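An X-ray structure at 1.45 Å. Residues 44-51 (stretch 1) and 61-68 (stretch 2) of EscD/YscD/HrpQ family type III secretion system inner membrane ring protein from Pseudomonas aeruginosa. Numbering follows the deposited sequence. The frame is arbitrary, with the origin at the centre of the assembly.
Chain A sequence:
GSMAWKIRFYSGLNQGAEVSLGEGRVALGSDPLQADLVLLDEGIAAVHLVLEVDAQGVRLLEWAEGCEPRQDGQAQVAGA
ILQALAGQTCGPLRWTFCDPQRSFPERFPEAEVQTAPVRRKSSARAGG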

ATOM      1  N   ILE A  44      -0.863   4.481 -11.844  1.00 17.31           N
ATOM      2  CA  ILE A  44      -1.891   4.354 -10.812  1.00 18.29           C
ATOM      3  C   ILE A  44      -3.272   4.322 -11.462  1.00 17.52           C
ATOM      4  O   ILE A  44      -3.680   5.281 -12.134  1.00 18.04           O
ATOM      5  CB  ILE A  44      -1.807   5.515  -9.816  1.00 16.59           C
ATOM      6  CG1 ILE A  44      -0.480   5.518  -9.057  1.00 18.98           C
ATOM      7  CG2 ILE A  44      -3.002   5.472  -8.860  1.00 17.13           C
ATOM      8  CD1 ILE A  44      -0.300   4.331  -8.086  1.00 20.61           C
ATOM      9  N   ALA A  45      -4.035   3.270 -11.184  1.00 14.63           N
ATOM     10  CA  ALA A  45      -5.367   3.116 -11.733  1.00 15.30           C
ATOM     11  C   ALA A  45      -6.362   4.060 -11.056  1.00 14.96           C
ATOM     12  O   ALA A  45      -6.129   4.561  -9.953  1.00 14.81           O
ATOM     13  CB  ALA A  45      -5.834   1.671 -11.581  1.00 15.96           C
ATOM     14  N   ALA A  46      -7.502   4.262 -11.725  1.00 16.23           N
ATOM     15  CA  ALA A  46      -8.567   5.105 -11.176  1.00 15.65           C
ATOM     16  C   ALA A  46      -8.917   4.698  -9.747  1.00 17.40           C
ATOM     17  O   ALA A  46      -8.987   5.545  -8.837  1.00 15.22           O
ATOM     18  CB  ALA A  46      -9.800   5.028 -12.069  1.00 17.47           C
ATOM     19  N   VAL A  47      -9.112   3.392  -9.533  1.00 15.56           N
ATOM     20  CA  VAL A  47      -9.116   2.779  -8.203  1.00 13.83           C
ATOM     21  C   VAL A  47      -8.011   1.737  -8.211  1.00 14.39           C
ATOM     22  O   VAL A  47      -8.115   0.695  -8.881  1.00 17.69           O
ATOM     23  CB  VAL A  47     -10.470   2.169  -7.821  1.00 16.67           C
ATOM     24  CG1 VAL A  47     -10.404   1.544  -6.435  1.00 17.50           C
ATOM     25  CG2 VAL A  47     -11.555   3.240  -7.853  1.00 17.03           C
ATOM     26  N   HIS A  48      -6.941   2.030  -7.490  1.00 12.20           N
ATOM     27  CA  HIS A  48      -5.739   1.217  -7.508  1.00 12.39           C
ATOM     28  C   HIS A  48      -5.714   0.170  -6.404  1.00 13.03           C
ATOM     29  O   HIS A  48      -5.200  -0.938  -6.613  1.00 14.48           O
ATOM     30  CB  HIS A  48      -4.533   2.154  -7.348  1.00 14.42           C
ATOM     31  CG  HIS A  48      -3.236   1.524  -7.730  1.00 14.32           C
ATOM     32  ND1 HIS A  48      -2.840   1.383  -9.044  1.00 16.84           N
ATOM     33  CD2 HIS A  48      -2.254   0.996  -6.973  1.00 18.34           C
ATOM     34  CE1 HIS A  48      -1.672   0.763  -9.072  1.00 17.27           C
ATOM     35  NE2 HIS A  48      -1.288   0.530  -7.834  1.00 16.69           N
ATOM     36  N   LEU A  49      -6.222   0.514  -5.225  1.00 12.89           N
ATOM     37  CA  LEU A  49      -6.166  -0.332  -4.045  1.00 13.75           C
ATOM     38  C   LEU A  49      -7.344   0.029  -3.155  1.00 12.73           C
ATOM     39  O   LEU A  49      -7.690   1.205  -3.029  1.00 13.80           O
ATOM     40  CB  LEU A  49      -4.847  -0.073  -3.314  1.00 14.75           C
ATOM     41  CG  LEU A  49      -4.556  -0.881  -2.050  1.00 14.87           C
ATOM     42  CD1 LEU A  49      -4.471  -2.347  -2.386  1.00 16.74           C
ATOM     43  CD2 LEU A  49      -3.251  -0.396  -1.415  1.00 18.22           C
ATOM     44  N   VAL A  50      -8.002  -0.978  -2.575  1.00 12.73           N
ATOM     45  CA  VAL A  50      -9.110  -0.775  -1.658  1.00 13.59           C
ATOM     46  C   VAL A  50      -8.812  -1.545  -0.389  1.00 13.34           C
ATOM     47  O   VAL A  50      -8.520  -2.751  -0.437  1.00 13.49           O
ATOM     48  CB  VAL A  50     -10.452  -1.238  -2.246  1.00 14.84           C
ATOM     49  CG1 VAL A  50     -11.585  -0.878  -1.313  1.00 16.84           C
ATOM     50  CG2 VAL A  50     -10.690  -0.608  -3.578  1.00 16.30           C
ATOM     51  N   LEU A  51      -8.893  -0.850   0.734  1.00 12.47           N
ATOM     52  CA  LEU A  51      -8.701  -1.391   2.062  1.00 12.42           C
ATOM     53  C   LEU A  51      -9.967  -1.234   2.894  1.00 13.88           C
ATOM     54  O   LEU A  51     -10.801  -0.352   2.649  1.00 13.76           O
ATOM     55  CB  LEU A  51      -7.602  -0.608   2.790  1.00 13.78           C
ATOM     56  CG  LEU A  51      -6.288  -0.456   2.036  1.00 13.92           C
ATOM     57  CD1 LEU A  51      -5.383   0.503   2.790  1.00 16.79           C
ATOM     58  CD2 LEU A  51      -5.626  -1.803   1.838  1.00 15.84           C
ATOM     59  N   LEU A  61      -8.712  -5.568   0.348  1.00 13.92           N
ATOM     60  CA  LEU A  61      -9.928  -6.012  -0.341  1.00 14.26           C
ATOM     61  C   LEU A  61      -9.763  -6.210  -1.840  1.00 16.07           C
ATOM     62  O   LEU A  61     -10.147  -7.262  -2.369  1.00 19.28           O
ATOM     63  CB  LEU A  61     -11.089  -5.034  -0.097  1.00 16.99           C
ATOM     64  CG  LEU A  61     -11.601  -4.948   1.336  1.00 23.36           C
ATOM     65  CD1 LEU A  61     -12.771  -3.962   1.401  1.00 26.73           C
ATOM     66  CD2 LEU A  61     -12.019  -6.293   1.861  1.00 26.87           C
ATOM     67  N   GLU A  62      -9.260  -5.208  -2.553  1.00 14.26           N
ATOM     68  CA  GLU A  62      -9.275  -5.199  -4.012  1.00 15.78           C
ATOM     69  C   GLU A  62      -8.096  -4.380  -4.510  1.00 14.06           C
ATOM     70  O   GLU A  62      -7.541  -3.549  -3.781  1.00 15.15           O
ATOM     71  CB  GLU A  62     -10.545  -4.534  -4.586  1.00 21.90           C
ATOM     72  CG  GLU A  62     -11.857  -5.033  -4.031  1.00 28.02           C
ATOM     73  CD  GLU A  62     -13.042  -4.188  -4.485  1.00 46.26           C
ATOM     74  OE1 GLU A  62     -12.906  -3.448  -5.483  1.00 38.81           O
ATOM     75  OE2 GLU A  62     -14.105  -4.258  -3.834  1.00 47.60           O
ATOM     76  N   TRP A  63      -7.726  -4.610  -5.773  1.00 14.79           N
ATOM     77  CA  TRP A  63      -6.640  -3.857  -6.382  1.00 14.94           C
ATOM     78  C   TRP A  63      -6.741  -3.888  -7.903  1.00 16.05           C
ATOM     79  O   TRP A  63      -7.452  -4.710  -8.487  1.00 19.51           O
ATOM     80  CB  TRP A  63      -5.283  -4.384  -5.940  1.00 16.98           C
ATOM     81  CG  TRP A  63      -5.070  -5.827  -6.266  1.00 14.97           C
ATOM     82  CD1 TRP A  63      -4.527  -6.335  -7.407  1.00 16.27           C
ATOM     83  CD2 TRP A  63      -5.416  -6.947  -5.450  1.00 14.74           C
ATOM     84  NE1 TRP A  63      -4.502  -7.712  -7.353  1.00 17.11           N
ATOM     85  CE2 TRP A  63      -5.038  -8.109  -6.152  1.00 16.56           C
ATOM     86  CE3 TRP A  63      -5.989  -7.073  -4.187  1.00 14.86           C
ATOM     87  CZ2 TRP A  63      -5.213  -9.394  -5.620  1.00 17.43           C
ATOM     88  CZ3 TRP A  63      -6.157  -8.345  -3.670  1.00 16.41           C
ATOM     89  CH2 TRP A  63      -5.777  -9.475  -4.386  1.00 17.85           C
ATOM     90  N   ALA A  64      -5.975  -2.993  -8.522  1.00 17.18           N
ATOM     91  CA  ALA A  64      -6.019  -2.789  -9.963  1.00 20.40           C
ATOM     92  C   ALA A  64      -5.514  -3.991 -10.746  1.00 19.34           C
ATOM     93  O   ALA A  64      -4.532  -4.631 -10.375  1.00 19.64           O
ATOM     94  CB  ALA A  64      -5.142  -1.596 -10.332  1.00 29.09           C
ATOM     95  N   GLU A  65      -6.169  -4.241 -11.882  1.00 22.79           N
ATOM     96  CA  GLU A  65      -5.698  -5.242 -12.825  1.00 24.74           C
ATOM     97  C   GLU A  65      -4.277  -4.911 -13.256  1.00 23.18           C
ATOM     98  O   GLU A  65      -3.927  -3.754 -13.491  1.00 25.65           O
ATOM     99  CB  GLU A  65      -6.629  -5.272 -14.043  1.00 33.49           C
ATOM    100  CG  GLU A  65      -6.443  -6.481 -14.948  1.00 41.51           C
ATOM    101  N   GLY A  66      -3.442  -5.936 -13.319  1.00 23.25           N
ATOM    102  CA  GLY A  66      -2.070  -5.768 -13.723  1.00 25.19           C
ATOM    103  C   GLY A  66      -1.103  -5.548 -12.589  1.00 29.74           C
ATOM    104  O   GLY A  66       0.112  -5.554 -12.817  1.00 31.75           O
ATOM    105  N   CYS A  67      -1.599  -5.348 -11.378  1.00 21.36           N
ATOM    106  CA  CYS A  67      -0.744  -5.241 -10.214  1.00 21.98           C
ATOM    107  C   CYS A  67      -1.003  -6.408  -9.273  1.00 19.71           C
ATOM    108  O   CYS A  67      -2.017  -7.110  -9.368  1.00 21.77           O
ATOM    109  CB  CYS A  67      -0.995  -3.934  -9.463  1.00 23.60           C
ATOM    110  SG  CYS A  67      -0.514  -2.456 -10.413  1.00 29.58           S
ATOM    111  N   GLU A  68      -0.045  -6.630  -8.379  1.00 19.72           N
ATOM    112  CA  GLU A  68      -0.172  -7.637  -7.336  1.00 20.84           C
ATOM    113  C   GLU A  68       0.237  -6.981  -6.019  1.00 18.72           C
ATOM    114  O   GLU A  68       1.383  -6.509  -5.900  1.00 19.42           O
ATOM    115  CB  GLU A  68       0.740  -8.824  -7.640  1.00 20.46           C
ATOM    116  CG  GLU A  68       0.703  -9.940  -6.618  1.00 27.46           C
ATOM    117  CD  GLU A  68      -0.402 -10.936  -6.898  1.00 45.34           C
ATOM    118  OE1 GLU A  68      -1.585 -10.552  -6.825  1.00 33.90           O
ATOM    119  OE2 GLU A  68      -0.082 -12.103  -7.207  1.00 46.61           O
TER

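The two stretches pair as antiparallel strands, 49-51 against 61-63, and four backbone hydrogen bonds link them, one of them weak. V50 is the centre of the pairing. V50 N donates to E62 O at 2.9 Å. V50 O accepts from L61 N at 2.9 Å and, weakly, from E62 N at 3.3 Å. Beyond the strand, A64 N donates to H48 O at 2.9 Å. L49 and W63 form the non-hydrogen-bonded pair between these links. Here the carbonyls take CA-H contacts as well: L49 CA lies 3.5 Å from E62 O, and W63 CA 3.3 Å from H48 O.

The H48 side chain is satisfied within its own stretch and beyond. H48 ND1 accepts from A45 N at 3.1 Å, and NE2 is hydrogen-bonded elsewhere in the structure. Hydrogen bonds at both nitrogens hold the buried ring, and C67 SG lies 3.7 Å from H48 CE1, oblique to the ring.

A64 is buried and points toward stretch 1. Its small methyl packs close: A64 CB packs against A45 CB at 3.6 Å. A64 also opens a type II turn, closed by C67 N to A64 O at 3.2 Å. G66 suits this turn, since a CB there would jam against the preceding carbonyl.

V50 is buried; V50 CG1 meets L61 CD1 at 4.3 Å. On the face with L49, L49 CD1 reaches W63 CB at 4.2 Å.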